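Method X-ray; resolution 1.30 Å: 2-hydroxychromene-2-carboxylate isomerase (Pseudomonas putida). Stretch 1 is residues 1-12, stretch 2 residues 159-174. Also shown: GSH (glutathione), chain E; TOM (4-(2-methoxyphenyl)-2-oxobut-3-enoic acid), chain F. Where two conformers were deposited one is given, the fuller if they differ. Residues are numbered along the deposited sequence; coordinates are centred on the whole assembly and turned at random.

Stretch 1 1-12: MIVDFYFDFLSP
Stretch 2 (159-174) AAIERKVFGVPTMFLG

Two antiparallel strands, 2-7 and 170-173, form the backbone of this contact; their N-to-C directions differ by 161° and their axes approach to 4.7 Å. Backbone torsions stay extended, with phi near -120° and psi near 130° through most of both strands. Asp-4 faces Phe-172, Phe-5 faces Met-171 and Tyr-6 faces Thr-170, with CA-CA separations of 5.1, 4.7 and 5.0 Å. Asp-4 and Phe-172 exchange two hydrogen bonds, Asp-4 N to Phe-172 O (3.1 Å) and Phe-172 N to Asp-4 O (2.9 Å). Two residues on, Tyr-6 N donates to Thr-170 O (2.8 Å) and Thr-170 N to Tyr-6 O (3.0 Å). Phe-5 and Met-171 form the non-hydrogen-bonded pair between them.

The sheet face bearing Asp-4, Tyr-6, Thr-170 and Phe-172 meets the end of helix 159-162 and the loop after it. All four side chains take chi1 m. Arg-163, with chi1 off-well at -145° and the rest of its chain extended (chi2 and chi3 t), brings its guanidinium to this face edge-on. There Arg-163 NH1 donates to Asp-4 OD2 (2.8 Å), a salt bridge, and to Tyr-6 OH (2.9 Å). An arginine suits this place because its long arm delivers charge to a buried carboxylate while one nitrogen serves both acceptors.

Tyr-6, with chi2 80°, has 138 Å² covered by the other stretch, more than any other residue. Val-165 (chi1 t) sets CG2 over one face of the Tyr-6 ring, 4.3 Å from the ring centroid. Small Ala-160 fits alongside, its CB 3.8 Å from Tyr-6 CE2, and the Phe-172 ring (chi2 78°) lies obliquely, CD1 3.5 Å from Tyr-6 CE1. Tyrosine thus combines an apolar ring with a hydroxyl that reaches Arg-163.

On the other face, Phe-5 (chi1 t, chi2 41°) brings its ring edge to Pro-169, with CE1 3.7 Å from Pro-169 CB. Met-171 folds through m, p, p, leaving SD 3.9 Å from Phe-5 CD1. At the far end, Leu-173 (t, p) places CD1 3.3 Å from Ile-2 O.

Beyond Tyr-6, Val-168 (chi1 m) points toward stretch 1: CG1 lies 3.7 Å from Phe-7 CA and CG2 3.6 Å from Ser-11 CB. A cis peptide follows, before Pro-169. The backbone of Val-168 also holds glutathione, N donating to GSH O2 and O accepting from GSH N2, both at 2.8 Å. Neighbouring Gly-167 leaves room for the ligand, since a CB there would clash with GSH O2.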

ATOM      1  N   MET A   1     -17.159 -20.390  -5.684  1.00 30.89           N
ATOM      2  CA  MET A   1     -16.882 -19.067  -5.029  1.00 28.83           C
ATOM      3  C   MET A   1     -16.428 -18.039  -6.046  1.00 28.28           C
ATOM      4  O   MET A   1     -15.582 -18.371  -6.877  1.00 27.85           O
ATOM      5  CB  MET A   1     -15.738 -19.295  -4.030  0.50 29.00           C
ATOM      6  CG  MET A   1     -15.310 -18.113  -3.183  0.50 26.70           C
ATOM      7  SD  MET A   1     -14.042 -18.626  -1.981  0.50 23.67           S
ATOM      8  CE  MET A   1     -14.774 -20.104  -1.234  0.50 24.53           C
ATOM      9  N   ILE A   2     -16.957 -16.811  -5.950  1.00 26.34           N
ATOM     10  CA  ILE A   2     -16.705 -15.740  -6.959  1.00 26.58           C
ATOM     11  C   ILE A   2     -16.031 -14.505  -6.387  1.00 23.78           C
ATOM     12  O   ILE A   2     -16.497 -13.922  -5.403  1.00 24.27           O
ATOM     13  CB  ILE A   2     -18.020 -15.249  -7.657  1.00 27.31           C
ATOM     14  CG1 ILE A   2     -18.668 -16.378  -8.475  1.00 29.78           C
ATOM     15  CG2 ILE A   2     -17.744 -14.178  -8.632  1.00 29.26           C
ATOM     16  CD1 ILE A   2     -20.135 -16.120  -8.898  1.00 29.42           C
ATOM     17  N   VAL A   3     -14.971 -14.080  -7.070  1.00 20.81           N
ATOM     18  CA  VAL A   3     -14.306 -12.781  -6.740  1.00 19.08           C
ATOM     19  C   VAL A   3     -14.421 -11.843  -7.931  1.00 17.38           C
ATOM     20  O   VAL A   3     -14.132 -12.251  -9.073  1.00 18.36           O
ATOM     21  CB  VAL A   3     -12.850 -13.046  -6.388  1.00 19.66           C
ATOM     22  CG1 VAL A   3     -12.016 -11.778  -6.367  1.00 21.57           C
ATOM     23  CG2 VAL A   3     -12.805 -13.776  -5.040  1.00 20.52           C
ATOM     24  N   ASP A   4     -14.854 -10.619  -7.731  1.00 15.65           N
ATOM     25  CA  ASP A   4     -14.809  -9.613  -8.753  1.00 15.82           C
ATOM     26  C   ASP A   4     -13.437  -8.921  -8.723  1.00 14.30           C
ATOM     27  O   ASP A   4     -12.998  -8.480  -7.660  1.00 15.15           O
ATOM     28  CB  ASP A   4     -15.940  -8.623  -8.524  1.00 17.69           C
ATOM     29  CG  ASP A   4     -17.341  -9.285  -8.640  1.00 21.94           C
ATOM     30  OD1 ASP A   4     -17.480 -10.365  -9.291  1.00 25.34           O
ATOM     31  OD2 ASP A   4     -18.276  -8.742  -8.075  1.00 25.39           O
ATOM     32  N   PHE A   5     -12.806  -8.844  -9.875  1.00 13.79           N
ATOM     33  CA  PHE A   5     -11.472  -8.252 -10.037  1.00 13.04           C
ATOM     34  C   PHE A   5     -11.514  -7.120 -10.985  1.00 13.33           C
ATOM     35  O   PHE A   5     -11.915  -7.273 -12.153  1.00 15.14           O
ATOM     36  CB  PHE A   5     -10.585  -9.380 -10.519  1.00 15.06           C
ATOM     37  CG  PHE A   5      -9.159  -8.985 -10.862  1.00 14.13           C
ATOM     38  CD1 PHE A   5      -8.396  -8.088 -10.085  1.00 14.65           C
ATOM     39  CD2 PHE A   5      -8.528  -9.647 -11.942  1.00 16.59           C
ATOM     40  CE1 PHE A   5      -7.062  -7.795 -10.403  1.00 14.26           C
ATOM     41  CE2 PHE A   5      -7.178  -9.340 -12.271  1.00 13.56           C
ATOM     42  CZ  PHE A   5      -6.477  -8.362 -11.498  1.00 14.04           C
ATOM     43  N   TYR A   6     -10.995  -5.997 -10.512  1.00 12.87           N
ATOM     44  CA  TYR A   6     -10.983  -4.756 -11.298  1.00 11.16           C
ATOM     45  C   TYR A   6      -9.541  -4.377 -11.559  1.00 11.66           C
ATOM     46  O   TYR A   6      -8.738  -4.289 -10.634  1.00 12.51           O
ATOM     47  CB  TYR A   6     -11.635  -3.612 -10.533  1.00 13.20           C
ATOM     48  CG  TYR A   6     -13.087  -3.841 -10.318  1.00 13.13           C
ATOM     49  CD1 TYR A   6     -13.588  -4.694  -9.271  1.00 15.43           C
ATOM     50  CD2 TYR A   6     -13.973  -3.337 -11.222  1.00 14.01           C
ATOM     51  CE1 TYR A   6     -14.949  -4.907  -9.099  1.00 16.28           C
ATOM     52  CE2 TYR A   6     -15.413  -3.578 -11.082  1.00 16.49           C
ATOM     53  CZ  TYR A   6     -15.807  -4.362  -9.997  1.00 15.24           C
ATOM     54  OH  TYR A   6     -17.201  -4.642  -9.865  1.00 17.74           O
ATOM     55  N   PHE A   7      -9.168  -4.182 -12.814  1.00 11.61           N
ATOM     56  CA  PHE A   7      -7.778  -3.931 -13.192  1.00 11.14           C
ATOM     57  C   PHE A   7      -7.767  -2.955 -14.380  1.00 10.96           C
ATOM     58  O   PHE A   7      -8.789  -2.760 -15.070  1.00 11.92           O
ATOM     59  CB  PHE A   7      -7.050  -5.233 -13.583  1.00 13.31           C
ATOM     60  CG  PHE A   7      -7.615  -5.889 -14.828  1.00 13.59           C
ATOM     61  CD1 PHE A   7      -8.730  -6.699 -14.768  1.00 13.98           C
ATOM     62  CD2 PHE A   7      -7.096  -5.622 -16.061  1.00 15.43           C
ATOM     63  CE1 PHE A   7      -9.241  -7.274 -15.920  1.00 16.01           C
ATOM     64  CE2 PHE A   7      -7.653  -6.122 -17.202  1.00 16.37           C
ATOM     65  CZ  PHE A   7      -8.729  -6.985 -17.098  1.00 15.69           C
ATOM     66  N   ASP A   8      -6.588  -2.371 -14.623  1.00 11.49           N
ATOM     67  CA  ASP A   8      -6.266  -1.567 -15.829  1.00 12.82           C
ATOM     68  C   ASP A   8      -4.902  -2.118 -16.264  1.00 11.24           C
ATOM     69  O   ASP A   8      -4.036  -2.335 -15.403  1.00 11.63           O
ATOM     70  CB  ASP A   8      -6.210  -0.075 -15.434  1.00 12.33           C
ATOM     71  CG  ASP A   8      -5.938   0.873 -16.612  1.00 13.93           C
ATOM     72  OD1 ASP A   8      -5.194   0.471 -17.557  1.00 13.70           O
ATOM     73  OD2 ASP A   8      -6.378   2.026 -16.546  1.00 14.23           O
ATOM     74  N   PHE A   9      -4.709  -2.441 -17.545  1.00 11.92           N
ATOM     75  CA  PHE A   9      -3.417  -3.062 -17.963  1.00 12.32           C
ATOM     76  C   PHE A   9      -2.222  -2.115 -17.763  1.00 12.75           C
ATOM     77  O   PHE A   9      -1.114  -2.601 -17.817  1.00 12.85           O
ATOM     78  CB  PHE A   9      -3.469  -3.537 -19.430  1.00 13.52           C
ATOM     79  CG  PHE A   9      -4.318  -4.762 -19.651  1.00 11.94           C
ATOM     80  CD1 PHE A   9      -3.951  -5.977 -19.090  1.00 13.34           C
ATOM     81  CD2 PHE A   9      -5.409  -4.689 -20.473  1.00 11.08           C
ATOM     82  CE1 PHE A   9      -4.726  -7.163 -19.314  1.00 13.29           C
ATOM     83  CE2 PHE A   9      -6.219  -5.847 -20.740  1.00 13.74           C
ATOM     84  CZ  PHE A   9      -5.870  -7.054 -20.162  1.00 13.44           C
ATOM     85  N   LEU A  10      -2.449  -0.833 -17.503  1.00 12.33           N
ATOM     86  CA  LEU A  10      -1.286   0.061 -17.174  1.00 13.30           C
ATOM     87  C   LEU A  10      -0.676  -0.236 -15.840  1.00 12.91           C
ATOM     88  O   LEU A  10       0.416   0.223 -15.554  1.00 13.42           O
ATOM     89  CB  LEU A  10      -1.637   1.557 -17.232  1.00 13.90           C
ATOM     90  CG  LEU A  10      -2.595   2.080 -16.178  1.00 15.55           C
ATOM     91  CD1 LEU A  10      -1.883   2.368 -14.838  1.00 20.44           C
ATOM     92  CD2 LEU A  10      -3.165   3.385 -16.650  1.00 19.00           C
ATOM     93  N   SER A  11      -1.362  -1.023 -14.986  1.00 12.17           N
ATOM     94  CA  SER A  11      -0.977  -1.152 -13.567  1.00 12.20           C
ATOM     95  C   SER A  11      -0.110  -2.349 -13.270  1.00 13.19           C
ATOM     96  O   SER A  11      -0.581  -3.455 -13.396  1.00 12.18           O
ATOM     97  CB  SER A  11      -2.261  -1.174 -12.762  1.00 12.89           C
ATOM     98  OG  SER A  11      -2.038  -1.579 -11.391  1.00 12.43           O
ATOM     99  N   PRO A  12       1.125  -2.097 -12.836  1.00 11.00           N
ATOM    100  CA  PRO A  12       1.980  -3.238 -12.488  1.00 11.10           C
ATOM    101  C   PRO A  12       1.520  -3.956 -11.212  1.00 13.10           C
ATOM    102  O   PRO A  12       1.770  -5.135 -11.090  1.00 12.05           O
ATOM    103  CB  PRO A  12       3.373  -2.595 -12.291  1.00 11.74           C
ATOM    104  CG  PRO A  12       3.072  -1.170 -11.882  1.00 12.11           C
ATOM    105  CD  PRO A  12       1.790  -0.768 -12.656  1.00 12.94           C
ATOM    106  N   ALA A 159     -19.720   1.561 -13.697  1.00 17.04           N
ATOM    107  CA  ALA A 159     -20.200   0.672 -12.673  1.00 16.07           C
ATOM    108  C   ALA A 159     -19.193   0.512 -11.542  1.00 16.68           C
ATOM    109  O   ALA A 159     -19.541   0.420 -10.342  1.00 16.78           O
ATOM    110  CB  ALA A 159     -20.545  -0.747 -13.256  1.00 16.73           C
ATOM    111  N   ALA A 160     -17.905   0.429 -11.905  1.00 16.24           N
ATOM    112  CA  ALA A 160     -16.873   0.324 -10.856  1.00 16.39           C
ATOM    113  C   ALA A 160     -16.858   1.574  -9.952  1.00 15.94           C
ATOM    114  O   ALA A 160     -16.786   1.412  -8.732  1.00 15.99           O
ATOM    115  CB  ALA A 160     -15.498   0.198 -11.497  1.00 16.91           C
ATOM    116  N   ILE A 161     -16.962   2.768 -10.521  1.00 16.17           N
ATOM    117  CA  ILE A 161     -17.037   3.999  -9.737  1.00 18.30           C
ATOM    118  C   ILE A 161     -18.261   3.928  -8.797  1.00 17.28           C
ATOM    119  O   ILE A 161     -18.195   4.317  -7.636  1.00 17.61           O
ATOM    120  CB  ILE A 161     -17.140   5.150 -10.704  1.00 17.91           C
ATOM    121  CG1 ILE A 161     -15.796   5.317 -11.466  1.00 19.16           C
ATOM    122  CG2 ILE A 161     -17.567   6.494 -10.005  1.00 20.97           C
ATOM    123  CD1 ILE A 161     -15.798   6.397 -12.556  1.00 18.62           C
ATOM    124  N   GLU A 162     -19.418   3.496  -9.329  1.00 16.44           N
ATOM    125  CA  GLU A 162     -20.631   3.347  -8.456  1.00 17.23           C
ATOM    126  C   GLU A 162     -20.413   2.411  -7.306  1.00 17.19           C
ATOM    127  O   GLU A 162     -20.997   2.593  -6.220  1.00 17.49           O
ATOM    128  CB  GLU A 162     -21.829   2.904  -9.297  1.00 17.21           C
ATOM    129  CG  GLU A 162     -22.317   3.951 -10.271  1.00 21.65           C
ATOM    130  CD  GLU A 162     -23.443   3.394 -11.152  1.00 30.91           C
ATOM    131  OE1 GLU A 162     -23.429   2.178 -11.522  1.00 31.80           O
ATOM    132  OE2 GLU A 162     -24.358   4.178 -11.458  1.00 36.19           O
ATOM    133  N   ARG A 163     -19.530   1.448  -7.496  1.00 16.45           N
ATOM    134  CA  ARG A 163     -19.175   0.467  -6.473  1.00 16.75           C
ATOM    135  C   ARG A 163     -18.102   0.920  -5.479  1.00 16.32           C
ATOM    136  O   ARG A 163     -17.689   0.159  -4.635  1.00 19.28           O
ATOM    137  CB  ARG A 163     -18.791  -0.849  -7.122  1.00 18.02           C
ATOM    138  CG  ARG A 163     -19.218  -2.106  -6.304  1.00 19.22           C
ATOM    139  CD  ARG A 163     -18.965  -3.346  -7.038  1.00 19.44           C
ATOM    140  NE  ARG A 163     -19.133  -4.458  -6.135  1.00 18.69           N
ATOM    141  CZ  ARG A 163     -18.861  -5.695  -6.387  1.00 19.35           C
ATOM    142  NH1 ARG A 163     -18.325  -6.032  -7.551  1.00 17.33           N
ATOM    143  NH2 ARG A 163     -19.162  -6.593  -5.474  1.00 20.02           N
ATOM    144  N   LYS A 164     -17.655   2.159  -5.668  1.00 15.63           N
ATOM    145  CA  LYS A 164     -16.693   2.808  -4.763  1.00 16.98           C
ATOM    146  C   LYS A 164     -15.270   2.355  -5.037  1.00 16.26           C
ATOM    147  O   LYS A 164     -14.392   2.500  -4.189  1.00 16.29           O
ATOM    148  CB  LYS A 164     -17.095   2.645  -3.297  1.00 18.97           C
ATOM    149  CG  LYS A 164     -18.482   3.298  -3.043  1.00 23.45           C
ATOM    150  CD  LYS A 164     -18.759   3.714  -1.602  1.00 29.83           C
ATOM    151  CE  LYS A 164     -20.289   3.651  -1.333  1.00 34.54           C
ATOM    152  NZ  LYS A 164     -21.079   4.633  -2.190  1.00 35.14           N
ATOM    153  N   VAL A 165     -15.036   1.812  -6.225  1.00 15.07           N
ATOM    154  CA  VAL A 165     -13.655   1.474  -6.648  1.00 13.82           C
ATOM    155  C   VAL A 165     -12.954   2.790  -6.977  1.00 14.95           C
ATOM    156  O   VAL A 165     -13.445   3.620  -7.757  1.00 17.48           O
ATOM    157  CB  VAL A 165     -13.697   0.624  -7.888  1.00 13.18           C
ATOM    158  CG1 VAL A 165     -12.275   0.461  -8.423  1.00 14.89           C
ATOM    159  CG2 VAL A 165     -14.344  -0.706  -7.567  1.00 15.36           C
ATOM    160  N   PHE A 166     -11.765   2.997  -6.362  1.00 13.46           N
ATOM    161  CA  PHE A 166     -10.962   4.229  -6.593  1.00 14.69           C
ATOM    162  C   PHE A 166      -9.585   3.929  -7.236  1.00 13.86           C
ATOM    163  O   PHE A 166      -8.873   4.863  -7.608  1.00 15.08           O
ATOM    164  CB  PHE A 166     -10.759   4.984  -5.259  1.00 14.45           C
ATOM    165  CG  PHE A 166     -10.027   4.143  -4.233  1.00 15.02           C
ATOM    166  CD1 PHE A 166      -8.609   4.039  -4.277  1.00 13.85           C
ATOM    167  CD2 PHE A 166     -10.748   3.405  -3.253  1.00 14.19           C
ATOM    168  CE1 PHE A 166      -7.949   3.184  -3.426  1.00 14.14           C
ATOM    169  CE2 PHE A 166     -10.054   2.566  -2.402  1.00 13.85           C
ATOM    170  CZ  PHE A 166      -8.641   2.484  -2.457  1.00 13.77           C
ATOM    171  N   GLY A 167      -9.236   2.641  -7.337  1.00 12.34           N
ATOM    172  CA  GLY A 167      -7.919   2.283  -7.874  1.00 12.38           C
ATOM    173  C   GLY A 167      -7.913   0.858  -8.337  1.00 12.51           C
ATOM    174  O   GLY A 167      -8.958   0.172  -8.299  1.00 12.93           O
ATOM    175  N   VAL A 168      -6.737   0.421  -8.763  1.00 11.47           N
ATOM    176  CA  VAL A 168      -6.580  -0.961  -9.207  1.00 12.21           C
ATOM    177  C   VAL A 168      -5.274  -1.479  -8.638  1.00 13.03           C
ATOM    178  O   VAL A 168      -4.334  -0.725  -8.379  1.00 13.61           O
ATOM    179  CB  VAL A 168      -6.600  -1.116 -10.738  1.00 11.89           C
ATOM    180  CG1 VAL A 168      -7.952  -0.727 -11.262  1.00 12.78           C
ATOM    181  CG2 VAL A 168      -5.506  -0.197 -11.415  1.00 13.07           C
ATOM    182  N   PRO A 169      -5.147  -2.772  -8.392  1.00 11.12           N
ATOM    183  CA  PRO A 169      -6.186  -3.831  -8.519  1.00 11.60           C
ATOM    184  C   PRO A 169      -7.151  -3.739  -7.348  1.00 11.55           C
ATOM    185  O   PRO A 169      -6.742  -3.517  -6.212  1.00 12.26           O
ATOM    186  CB  PRO A 169      -5.378  -5.153  -8.440  1.00 12.64           C
ATOM    187  CG  PRO A 169      -4.141  -4.755  -7.571  1.00 10.81           C
ATOM    188  CD  PRO A 169      -3.849  -3.280  -7.890  1.00 11.19           C
ATOM    189  N   THR A 170      -8.438  -3.985  -7.642  1.00 12.11           N
ATOM    190  CA  THR A 170      -9.476  -3.967  -6.592  1.00 11.90           C
ATOM    191  C   THR A 170     -10.198  -5.313  -6.705  1.00 12.39           C
ATOM    192  O   THR A 170     -10.489  -5.776  -7.812  1.00 12.42           O
ATOM    193  CB  THR A 170     -10.381  -2.736  -6.668  1.00 11.88           C
ATOM    194  OG1 THR A 170      -9.562  -1.602  -6.375  1.00 12.09           O
ATOM    195  CG2 THR A 170     -11.427  -2.817  -5.570  1.00 14.37           C
ATOM    196  N   MET A 171     -10.472  -5.907  -5.547  1.00 12.49           N
ATOM    197  CA  MET A 171     -11.093  -7.256  -5.479  1.00 12.77           C
ATOM    198  C   MET A 171     -12.286  -7.155  -4.559  1.00 13.77           C
ATOM    199  O   MET A 171     -12.162  -6.537  -3.476  1.00 14.43           O
ATOM    200  CB  MET A 171     -10.163  -8.376  -4.982  1.00 14.47           C
ATOM    201  CG  MET A 171      -9.087  -8.721  -5.972  1.00 13.21           C
ATOM    202  SD  MET A 171      -7.712  -7.579  -6.245  0.80 11.38           S
ATOM    203  CE  MET A 171      -7.111  -7.226  -4.585  1.00 17.79           C
ATOM    204  N   PHE A 172     -13.414  -7.824  -4.883  1.00 14.21           N
ATOM    205  CA  PHE A 172     -14.564  -7.899  -3.939  1.00 15.15           C
ATOM    206  C   PHE A 172     -14.845  -9.363  -3.746  1.00 15.21           C
ATOM    207  O   PHE A 172     -14.877 -10.141  -4.712  1.00 15.61           O
ATOM    208  CB  PHE A 172     -15.842  -7.270  -4.493  1.00 15.69           C
ATOM    209  CG  PHE A 172     -15.869  -5.762  -4.590  1.00 14.91           C
ATOM    210  CD1 PHE A 172     -15.211  -5.125  -5.631  1.00 17.69           C
ATOM    211  CD2 PHE A 172     -16.561  -5.021  -3.661  1.00 16.52           C
ATOM    212  CE1 PHE A 172     -15.275  -3.740  -5.747  1.00 16.98           C
ATOM    213  CE2 PHE A 172     -16.636  -3.647  -3.768  1.00 17.47           C
ATOM    214  CZ  PHE A 172     -16.014  -3.020  -4.799  1.00 17.77           C
ATOM    215  N   LEU A 173     -15.235  -9.648  -2.513  1.00 16.23           N
ATOM    216  CA  LEU A 173     -15.890 -10.923  -2.126  1.00 17.21           C
ATOM    217  C   LEU A 173     -17.072 -10.496  -1.285  1.00 18.40           C
ATOM    218  O   LEU A 173     -16.925  -9.903  -0.197  1.00 18.60           O
ATOM    219  CB  LEU A 173     -14.952 -11.793  -1.368  1.00 18.22           C
ATOM    220  CG  LEU A 173     -15.608 -13.091  -0.914  1.00 21.32           C
ATOM    221  CD1 LEU A 173     -16.029 -13.918  -2.122  1.00 25.47           C
ATOM    222  CD2 LEU A 173     -14.514 -13.795  -0.185  1.00 24.96           C
ATOM    223  N   GLY A 174     -18.295 -10.749  -1.761  1.00 18.99           N
ATOM    224  CA  GLY A 174     -19.427 -10.371  -0.956  1.00 20.69           C
ATOM    225  C   GLY A 174     -19.433  -8.871  -0.864  1.00 20.34           C
ATOM    226  O   GLY A 174     -19.319  -8.177  -1.891  1.00 24.36           O
TER
HETATM  227  N1  GSH E 301       0.070  -1.145  -2.150  1.00 13.02           N
HETATM  228  CA1 GSH E 301      -0.462  -1.485  -3.431  1.00 13.96           C
HETATM  229  C1  GSH E 301      -0.265  -2.889  -3.877  1.00 12.81           C
HETATM  230  O11 GSH E 301      -0.919  -3.327  -4.826  1.00 13.60           O
HETATM  231  O12 GSH E 301       0.744  -3.372  -3.316  1.00 14.93           O
HETATM  232  CB1 GSH E 301      -0.548  -0.303  -4.390  1.00 13.48           C
HETATM  233  CG1 GSH E 301      -1.576  -0.378  -5.518  1.00 12.07           C
HETATM  234  CD1 GSH E 301      -1.519   0.862  -6.365  1.00 14.80           C
HETATM  235  OE1 GSH E 301      -0.652   1.821  -6.058  1.00 16.21           O
HETATM  236  N2  GSH E 301      -2.298   0.978  -7.415  1.00 13.74           N
HETATM  237  CA2 GSH E 301      -2.442   2.202  -8.193  1.00 13.23           C
HETATM  238  C2  GSH E 301      -3.661   2.959  -7.888  1.00 13.70           C
HETATM  239  O2  GSH E 301      -4.825   2.284  -7.784  1.00 14.00           O
HETATM  240  CB2 GSH E 301      -2.460   1.805  -9.704  1.00 13.99           C
HETATM  241  SG2 GSH E 301      -0.824   1.228 -10.299  1.00 18.83           S
HETATM  242  N3  GSH E 301      -3.616   4.244  -7.684  1.00 18.37           N
HETATM  243  CA3 GSH E 301      -4.802   4.926  -7.166  1.00 18.82           C
HETATM  244  C3  GSH E 301      -4.465   5.518  -5.817  1.00 21.68           C
HETATM  245  O31 GSH E 301      -5.372   6.112  -5.207  1.00 21.24           O
HETATM  246  O32 GSH E 301      -3.271   5.452  -5.371  1.00 22.99           O
HETATM  247  O8  TOM F 305       0.876   5.861 -10.599  1.00 38.92           O
HETATM  248  C9  TOM F 305      -0.173   5.408 -11.042  1.00 39.00           C
HETATM  249  C10 TOM F 305      -1.245   6.209 -11.576  1.00 39.18           C
HETATM  250  O11 TOM F 305      -1.941   6.807 -10.720  1.00 40.54           O
HETATM  251  O10 TOM F 305      -1.477   6.196 -12.802  1.00 45.15           O
HETATM  252  C8  TOM F 305      -0.517   3.951 -11.001  1.00 33.61           C
HETATM  253  C7  TOM F 305       0.233   2.998 -10.499  1.00 25.71           C
HETATM  254  C1  TOM F 305       1.677   2.747 -10.883  1.00 24.42           C
HETATM  255  C6  TOM F 305       2.517   2.453  -9.827  1.00 21.40           C
HETATM  256  C5  TOM F 305       3.869   2.231 -10.070  1.00 23.45           C
HETATM  257  C4  TOM F 305       4.327   2.243 -11.399  1.00 23.76           C
HETATM  258  C3  TOM F 305       3.495   2.521 -12.463  1.00 20.58           C
HETATM  259  C2  TOM F 305       2.140   2.767 -12.177  1.00 25.16           C
HETATM  260  O2  TOM F 305       1.229   3.022 -13.144  1.00 25.60           O
HETATM  261  C11 TOM F 305       1.721   2.739 -14.456  1.00 29.17           C
HETATM  262  O   HOH W   1     -18.282 -12.306  -4.359  0.50 19.84           O
HETATM  263  O   HOH W   2     -18.718 -11.384  -4.895  0.50 31.32           O